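Local coordinates for protein beta-ketoacyl synthase (Burkholderia phymatum, PDB 4EWG) that probably catalyses, as a ketoacyl-ACP synthase of the thiolase superfamily, the condensation that extends a growing fatty acyl chain by two carbons, at residues T274-S279 with D313-Q318; R283-A288 with N395-G400. All coordinates share one frame; numbering follows the deposited sequence.

Interaction 1 of 2, residues T274-S279 with D313-Q318; sequences TQPTAS and DVAESQ
The ring of P276 points its CG at the methyl group of A315, with CG to CB at 3.7 Å and the ring's CB a little farther off at 4.1 Å. The CB-CG edge of the pyrrolidine thus rests on the helix 310-324. Two residues on, A278 turns its own methyl to the same helix. Its CB stands 3.7 Å from the carbonyl O of A315 and equally near OE1 of Q318, packing contacts without a hydrogen bond. Q318, one turn after A315, carries CG beside its backbone N (chi1 -62°) and then runs out extended, which lays its amide oxygen beside the A278 methyl at the exposed border. Small residues suit the centre: A278 and A315 bring their CA atoms to 4.9 Å. Proline, lacking an N-H, offers compact ring carbons, and the next amide, that of T277, bonds to D269. Behind this face, OG of S317 bonds back to O of V314 at 2.6 Å, and M281 of the helix 278-291 touches both P276 and A315. The loop and first turn of helix 278-291 thus pack, through small side chains, on helix 310-324 in the C-terminal half of the thiolase-like fold.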
ATOM      1  N   THR A 274      -9.711 -12.317 -10.664  1.00 29.23           N
ATOM      2  CA  THR A 274      -9.184 -11.944 -11.987  1.00 29.03           C
ATOM      3  C   THR A 274     -10.278 -11.588 -13.016  1.00 29.14           C
ATOM      4  O   THR A 274     -10.105 -10.684 -13.818  1.00 27.85           O
ATOM      5  CB  THR A 274      -8.243 -13.047 -12.563  1.00 29.21           C
ATOM      6  OG1 THR A 274      -8.959 -14.275 -12.727  1.00 29.51           O
ATOM      7  CG2 THR A 274      -7.049 -13.272 -11.635  1.00 29.07           C
ATOM      8  N   GLN A 275     -11.382 -12.321 -13.005  1.00 30.14           N
ATOM      9  CA  GLN A 275     -12.509 -12.002 -13.886  1.00 29.89           C
ATOM     10  C   GLN A 275     -13.237 -10.717 -13.415  1.00 28.42           C
ATOM     11  O   GLN A 275     -13.739 -10.671 -12.310  1.00 32.21           O
ATOM     12  CB  GLN A 275     -13.513 -13.170 -13.958  1.00 30.62           C
ATOM     13  CG  GLN A 275     -12.942 -14.553 -14.357  1.00 30.77           C
ATOM     14  CD  GLN A 275     -14.037 -15.608 -14.549  1.00 30.62           C
ATOM     15  OE1 GLN A 275     -15.213 -15.297 -14.484  1.00 30.53           O
ATOM     16  NE2 GLN A 275     -13.638 -16.875 -14.780  1.00 30.59           N
ATOM     17  N   PRO A 276     -13.308  -9.685 -14.264  1.00 25.73           N
ATOM     18  CA  PRO A 276     -13.965  -8.430 -13.881  1.00 24.37           C
ATOM     19  C   PRO A 276     -15.496  -8.461 -13.969  1.00 23.77           C
ATOM     20  O   PRO A 276     -16.039  -9.108 -14.849  1.00 26.09           O
ATOM     21  CB  PRO A 276     -13.384  -7.429 -14.876  1.00 23.87           C
ATOM     22  CG  PRO A 276     -13.051  -8.224 -16.062  1.00 24.71           C
ATOM     23  CD  PRO A 276     -12.707  -9.605 -15.603  1.00 25.47           C
ATOM     24  N   THR A 277     -16.171  -7.723 -13.091  1.00 21.90           N
ATOM     25  CA  THR A 277     -17.629  -7.580 -13.117  1.00 21.10           C
ATOM     26  C   THR A 277     -18.060  -6.162 -13.587  1.00 20.29           C
ATOM     27  O   THR A 277     -17.843  -5.149 -12.890  1.00 19.02           O
ATOM     28  CB  THR A 277     -18.240  -7.808 -11.715  1.00 21.45           C
ATOM     29  OG1 THR A 277     -17.816  -9.076 -11.205  1.00 21.57           O
ATOM     30  CG2 THR A 277     -19.782  -7.763 -11.793  1.00 21.47           C
ATOM     31  N   ALA A 278     -18.701  -6.108 -14.745  1.00 20.28           N
ATOM     32  CA  ALA A 278     -19.089  -4.840 -15.381  1.00 20.30           C
ATOM     33  C   ALA A 278     -19.875  -3.855 -14.503  1.00 20.36           C
ATOM     34  O   ALA A 278     -19.637  -2.638 -14.578  1.00 20.86           O
ATOM     35  CB  ALA A 278     -19.853  -5.118 -16.677  1.00 20.36           C
ATOM     36  N   SER A 279     -20.789  -4.336 -13.669  1.00 20.96           N
ATOM     37  CA  SER A 279     -21.660  -3.406 -12.933  1.00 21.81           C
ATOM     38  C   SER A 279     -20.878  -2.544 -11.933  1.00 20.89           C
ATOM     39  O   SER A 279     -21.068  -1.297 -11.864  1.00 21.24           O
ATOM     40  CB  SER A 279     -22.818  -4.116 -12.249  1.00 22.84           C
ATOM     41  OG  SER A 279     -22.326  -5.092 -11.355  1.00 24.05           O
ATOM     42  N   ASP A 313     -11.609  -6.504 -21.821  1.00 19.96           N
ATOM     43  CA  ASP A 313     -12.112  -5.564 -22.779  1.00 20.29           C
ATOM     44  C   ASP A 313     -13.648  -5.601 -22.886  1.00 20.07           C
ATOM     45  O   ASP A 313     -14.296  -4.552 -22.940  1.00 19.56           O
ATOM     46  CB  ASP A 313     -11.473  -5.821 -24.140  1.00 21.00           C
ATOM     47  CG  ASP A 313     -10.000  -5.422 -24.181  1.00 21.27           C
ATOM     48  OD1 ASP A 313      -9.401  -5.094 -23.110  1.00 20.37           O
ATOM     49  OD2 ASP A 313      -9.432  -5.428 -25.312  1.00 22.10           O
ATOM     50  N   VAL A 314     -14.230  -6.792 -22.872  1.00 20.24           N
ATOM     51  CA  VAL A 314     -15.709  -6.917 -22.928  1.00 20.94           C
ATOM     52  C   VAL A 314     -16.350  -6.218 -21.711  1.00 20.89           C
ATOM     53  O   VAL A 314     -17.162  -5.301 -21.868  1.00 22.19           O
ATOM     54  CB  VAL A 314     -16.153  -8.396 -22.989  1.00 21.28           C
ATOM     55  CG1 VAL A 314     -17.676  -8.530 -22.763  1.00 21.58           C
ATOM     56  CG2 VAL A 314     -15.728  -9.013 -24.318  1.00 21.38           C
ATOM     57  N   ALA A 315     -15.947  -6.618 -20.512  1.00 20.12           N
ATOM     58  CA  ALA A 315     -16.461  -6.014 -19.286  1.00 19.82           C
ATOM     59  C   ALA A 315     -16.288  -4.512 -19.268  1.00 20.00           C
ATOM     60  O   ALA A 315     -17.228  -3.790 -18.861  1.00 21.92           O
ATOM     61  CB  ALA A 315     -15.758  -6.591 -18.077  1.00 18.97           C
ATOM     62  N   GLU A 316     -15.100  -4.027 -19.650  1.00 18.85           N
ATOM     63  CA  GLU A 316     -14.832  -2.587 -19.638  1.00 18.71           C
ATOM     64  C   GLU A 316     -15.768  -1.852 -20.606  1.00 18.97           C
ATOM     65  O   GLU A 316     -16.337  -0.815 -20.258  1.00 18.66           O
ATOM     66  CB  GLU A 316     -13.354  -2.258 -19.977  1.00 18.48           C
ATOM     67  CG  GLU A 316     -13.076  -0.764 -20.004  1.00 18.67           C
ATOM     68  CD  GLU A 316     -11.596  -0.383 -20.125  1.00 18.92           C
ATOM     69  OE1 GLU A 316     -10.741  -1.229 -20.455  1.00 18.67           O
ATOM     70  OE2 GLU A 316     -11.282   0.794 -19.863  1.00 19.38           O
ATOM     71  N   SER A 317     -15.923  -2.402 -21.815  1.00 18.98           N
ATOM     72  CA  SER A 317     -16.787  -1.784 -22.820  1.00 19.24           C
ATOM     73  C   SER A 317     -18.206  -1.659 -22.322  1.00 19.28           C
ATOM     74  O   SER A 317     -18.813  -0.600 -22.445  1.00 19.31           O
ATOM     75  CB  SER A 317     -16.783  -2.549 -24.132  1.00 19.75           C
ATOM     76  OG  SER A 317     -17.318  -3.852 -24.015  1.00 20.17           O
ATOM     77  N   GLN A 318     -18.727  -2.733 -21.740  1.00 19.04           N
ATOM     78  CA  GLN A 318     -20.106  -2.733 -21.229  1.00 19.20           C
ATOM     79  C   GLN A 318     -20.229  -1.711 -20.126  1.00 18.68           C
ATOM     80  O   GLN A 318     -21.188  -0.961 -20.092  1.00 19.32           O
ATOM     81  CB  GLN A 318     -20.501  -4.103 -20.684  1.00 19.39           C
ATOM     82  CG  GLN A 318     -20.499  -5.232 -21.697  1.00 20.04           C
ATOM     83  CD  GLN A 318     -20.501  -6.623 -21.041  1.00 20.38           C
ATOM     84  OE1 GLN A 318     -20.036  -6.790 -19.920  1.00 20.38           O
ATOM     85  NE2 GLN A 318     -21.023  -7.623 -21.746  1.00 21.20           N
TER

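Interaction 2 of 2, residues R283-A288 with N395-G400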
ATOM      1  N   ARG A 283     -19.963   1.363 -11.623  1.00 19.82           N
ATOM      2  CA  ARG A 283     -20.222   2.079 -10.348  1.00 20.62           C
ATOM      3  C   ARG A 283     -19.020   2.929  -9.936  1.00 19.79           C
ATOM      4  O   ARG A 283     -19.179   4.045  -9.417  1.00 20.51           O
ATOM      5  CB  ARG A 283     -20.615   1.070  -9.259  1.00 21.65           C
ATOM      6  CG  ARG A 283     -20.973   1.646  -7.893  1.00 22.86           C
ATOM      7  CD  ARG A 283     -22.217   2.521  -7.918  1.00 24.46           C
ATOM      8  NE  ARG A 283     -22.359   3.280  -6.670  1.00 25.38           N
ATOM      9  CZ  ARG A 283     -22.838   4.529  -6.568  1.00 26.49           C
ATOM     10  NH1 ARG A 283     -23.204   5.236  -7.646  1.00 26.43           N
ATOM     11  NH2 ARG A 283     -22.913   5.100  -5.368  1.00 26.89           N
ATOM     12  N   ALA A 284     -17.813   2.436 -10.202  1.00 18.84           N
ATOM     13  CA  ALA A 284     -16.612   3.216  -9.954  1.00 18.05           C
ATOM     14  C   ALA A 284     -16.611   4.546 -10.767  1.00 18.33           C
ATOM     15  O   ALA A 284     -16.276   5.617 -10.232  1.00 17.83           O
ATOM     16  CB  ALA A 284     -15.377   2.384 -10.258  1.00 17.91           C
ATOM     17  N   MET A 285     -16.997   4.464 -12.041  1.00 18.25           N
ATOM     18  CA  MET A 285     -17.136   5.643 -12.885  1.00 18.55           C
ATOM     19  C   MET A 285     -18.174   6.632 -12.310  1.00 19.34           C
ATOM     20  O   MET A 285     -17.906   7.848 -12.231  1.00 20.05           O
ATOM     21  CB  MET A 285     -17.529   5.229 -14.312  1.00 19.08           C
ATOM     22  CG  MET A 285     -16.576   4.234 -14.967  1.00 18.50           C
ATOM     23  SD  MET A 285     -17.071   3.810 -16.646  1.00 19.29           S
ATOM     24  CE  MET A 285     -16.132   2.313 -16.942  1.00 18.81           C
ATOM     25  N   GLN A 286     -19.335   6.107 -11.897  1.00 19.77           N
ATOM     26  CA  GLN A 286     -20.416   6.885 -11.236  1.00 20.76           C
ATOM     27  C   GLN A 286     -19.923   7.574  -9.984  1.00 19.75           C
ATOM     28  O   GLN A 286     -20.231   8.726  -9.737  1.00 20.05           O
ATOM     29  CB  GLN A 286     -21.562   5.946 -10.737  1.00 22.24           C
ATOM     30  CG  GLN A 286     -22.706   5.560 -11.655  1.00 24.09           C
ATOM     31  CD  GLN A 286     -23.504   4.331 -11.093  1.00 25.73           C
ATOM     32  OE1 GLN A 286     -24.141   4.412  -9.999  1.00 26.18           O
ATOM     33  NE2 GLN A 286     -23.440   3.172 -11.822  1.00 26.24           N
ATOM     34  N   LEU A 287     -19.224   6.830  -9.147  1.00 18.90           N
ATOM     35  CA  LEU A 287     -18.619   7.407  -7.935  1.00 18.45           C
ATOM     36  C   LEU A 287     -17.748   8.618  -8.275  1.00 18.17           C
ATOM     37  O   LEU A 287     -17.793   9.647  -7.566  1.00 18.87           O
ATOM     38  CB  LEU A 287     -17.817   6.343  -7.156  1.00 17.51           C
ATOM     39  CG  LEU A 287     -18.662   5.373  -6.307  1.00 18.00           C
ATOM     40  CD1 LEU A 287     -17.829   4.221  -5.769  1.00 17.51           C
ATOM     41  CD2 LEU A 287     -19.324   6.099  -5.143  1.00 18.24           C
ATOM     42  N   ALA A 288     -16.987   8.536  -9.371  1.00 17.86           N
ATOM     43  CA  ALA A 288     -16.127   9.663  -9.764  1.00 18.01           C
ATOM     44  C   ALA A 288     -16.999  10.845 -10.209  1.00 18.74           C
ATOM     45  O   ALA A 288     -16.759  11.997  -9.820  1.00 18.96           O
ATOM     46  CB  ALA A 288     -15.188   9.259 -10.887  1.00 17.61           C
ATOM     47  N   ASN A 395      -9.666   5.524 -16.644  1.00 14.92           N
ATOM     48  CA  ASN A 395     -10.102   4.367 -15.845  1.00 15.22           C
ATOM     49  C   ASN A 395      -9.056   3.266 -15.794  1.00 14.94           C
ATOM     50  O   ASN A 395      -8.218   3.142 -16.687  1.00 14.97           O
ATOM     51  CB  ASN A 395     -11.383   3.780 -16.428  1.00 15.67           C
ATOM     52  CG  ASN A 395     -12.572   4.688 -16.243  1.00 16.28           C
ATOM     53  OD1 ASN A 395     -12.683   5.379 -15.213  1.00 16.11           O
ATOM     54  ND2 ASN A 395     -13.493   4.697 -17.243  1.00 16.80           N
ATOM     55  N   ASN A 396      -9.083   2.504 -14.716  1.00 15.05           N
ATOM     56  CA  ASN A 396      -8.170   1.365 -14.527  1.00 15.30           C
ATOM     57  C   ASN A 396      -8.843   0.356 -13.653  1.00 15.53           C
ATOM     58  O   ASN A 396      -9.557   0.706 -12.699  1.00 14.97           O
ATOM     59  CB  ASN A 396      -6.846   1.791 -13.868  1.00 14.90           C
ATOM     60  CG  ASN A 396      -6.092   2.804 -14.691  1.00 15.22           C
ATOM     61  OD1 ASN A 396      -5.337   2.440 -15.646  1.00 15.99           O
ATOM     62  ND2 ASN A 396      -6.246   4.061 -14.338  1.00 14.49           N
ATOM     63  N   PHE A 397      -8.620  -0.895 -13.985  1.00 16.65           N
ATOM     64  CA  PHE A 397      -9.288  -2.009 -13.313  1.00 18.20           C
ATOM     65  C   PHE A 397      -8.259  -3.050 -13.089  1.00 19.20           C
ATOM     66  O   PHE A 397      -7.610  -3.443 -14.034  1.00 22.13           O
ATOM     67  CB  PHE A 397     -10.423  -2.564 -14.195  1.00 18.36           C
ATOM     68  CG  PHE A 397     -11.372  -1.520 -14.649  1.00 18.65           C
ATOM     69  CD1 PHE A 397     -12.310  -0.990 -13.773  1.00 19.30           C
ATOM     70  CD2 PHE A 397     -11.323  -1.032 -15.921  1.00 19.45           C
ATOM     71  CE1 PHE A 397     -13.194  -0.001 -14.174  1.00 19.42           C
ATOM     72  CE2 PHE A 397     -12.208  -0.038 -16.332  1.00 19.26           C
ATOM     73  CZ  PHE A 397     -13.134   0.470 -15.464  1.00 19.27           C
ATOM     74  N   ALA A 398      -8.169  -3.562 -11.874  1.00 19.79           N
ATOM     75  CA  ALA A 398      -7.012  -4.293 -11.447  1.00 19.57           C
ATOM     76  C   ALA A 398      -7.345  -5.652 -10.806  1.00 20.75           C
ATOM     77  O   ALA A 398      -8.496  -5.982 -10.520  1.00 20.17           O
ATOM     78  CB  ALA A 398      -6.240  -3.433 -10.466  1.00 18.60           C
ATOM     79  N   PHE A 399      -6.295  -6.426 -10.591  1.00 21.82           N
ATOM     80  CA  PHE A 399      -6.331  -7.606  -9.748  1.00 23.07           C
ATOM     81  C   PHE A 399      -7.163  -7.418  -8.507  1.00 22.37           C
ATOM     82  O   PHE A 399      -7.130  -6.345  -7.885  1.00 21.78           O
ATOM     83  CB  PHE A 399      -4.923  -7.914  -9.264  1.00 25.47           C
ATOM     84  CG  PHE A 399      -4.297  -9.066  -9.949  1.00 26.16           C
ATOM     85  CD1 PHE A 399      -4.561 -10.339  -9.545  1.00 27.75           C
ATOM     86  CD2 PHE A 399      -3.421  -8.849 -10.987  1.00 27.83           C
ATOM     87  CE1 PHE A 399      -3.979 -11.406 -10.196  1.00 29.14           C
ATOM     88  CE2 PHE A 399      -2.825  -9.900 -11.645  1.00 27.83           C
ATOM     89  CZ  PHE A 399      -3.114 -11.183 -11.254  1.00 28.32           C
ATOM     90  N   GLY A 400      -7.893  -8.463  -8.135  1.00 21.68           N
ATOM     91  CA  GLY A 400      -8.782  -8.387  -6.999  1.00 22.01           C
ATOM     92  C   GLY A 400     -10.055  -7.578  -7.264  1.00 21.27           C
ATOM     93  O   GLY A 400     -10.813  -7.298  -6.341  1.00 22.68           O
TER
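M285 carries its CG beside the backbone N (chi1 -56°), and its chain then runs extended through SD to CE (chi2 -179°, chi3 -163°), reaching from the helix 278-291 to two side chains of the strand 391-398. This is helix-on-sheet packing in the thiolase-like fold, in which the strand lies within the large mixed sheet between 402-409 and 299-303. N395 and F397, two residues apart on the strand, both reach towards the helix, and the methionine crosses each at about a right angle. CE of M285 comes over the ND2 end of the N395 amide, 3.6 Å from that nitrogen, and SD lies obliquely beyond the same ND2 at 3.7 Å; no hydrogen bond joins the segments. An asparagine serves two roles here: its OD1 bonds to OG of S405 on the neighbouring strand 402-409, while its ND2 end meets the methionine. M285 suits the gap because an unbranched, flexible chain can span the 7.7 Å between its CA and that of N395. It also packs against A319, T320 and T323 of the helix 310-324, so it lies where two helices meet the sheet. F397 suits this buried place as a broad apolar ring, meeting both M285 and E316 of the helix 310-324. Away from this contact, R283 gives NH1 to OE1 of Q286 and forms a salt bridge with E290. The methionine ends at the edge of the F397 ring, near its plane, with CE 3.8 Å from CZ.

Both contacts use the helix 278-291, interaction 1 at its N-terminal start and interaction 2 one to three turns in. Interaction 1 is partly buried, joining that start to the helix 310-324 through small methyl and ring carbons, with an exposed glutamine at its margin. Interaction 2 is wholly buried and joins the helix to the sheet, so a long thioether does the work that alanines do where the backbones run close. Their centres lie 10 Å apart and they touch directly: OE2 of E316 packs 3.7 Å from CE2 of F397, and CG2 of T274 lies 3.9 Å from CE1 of F399.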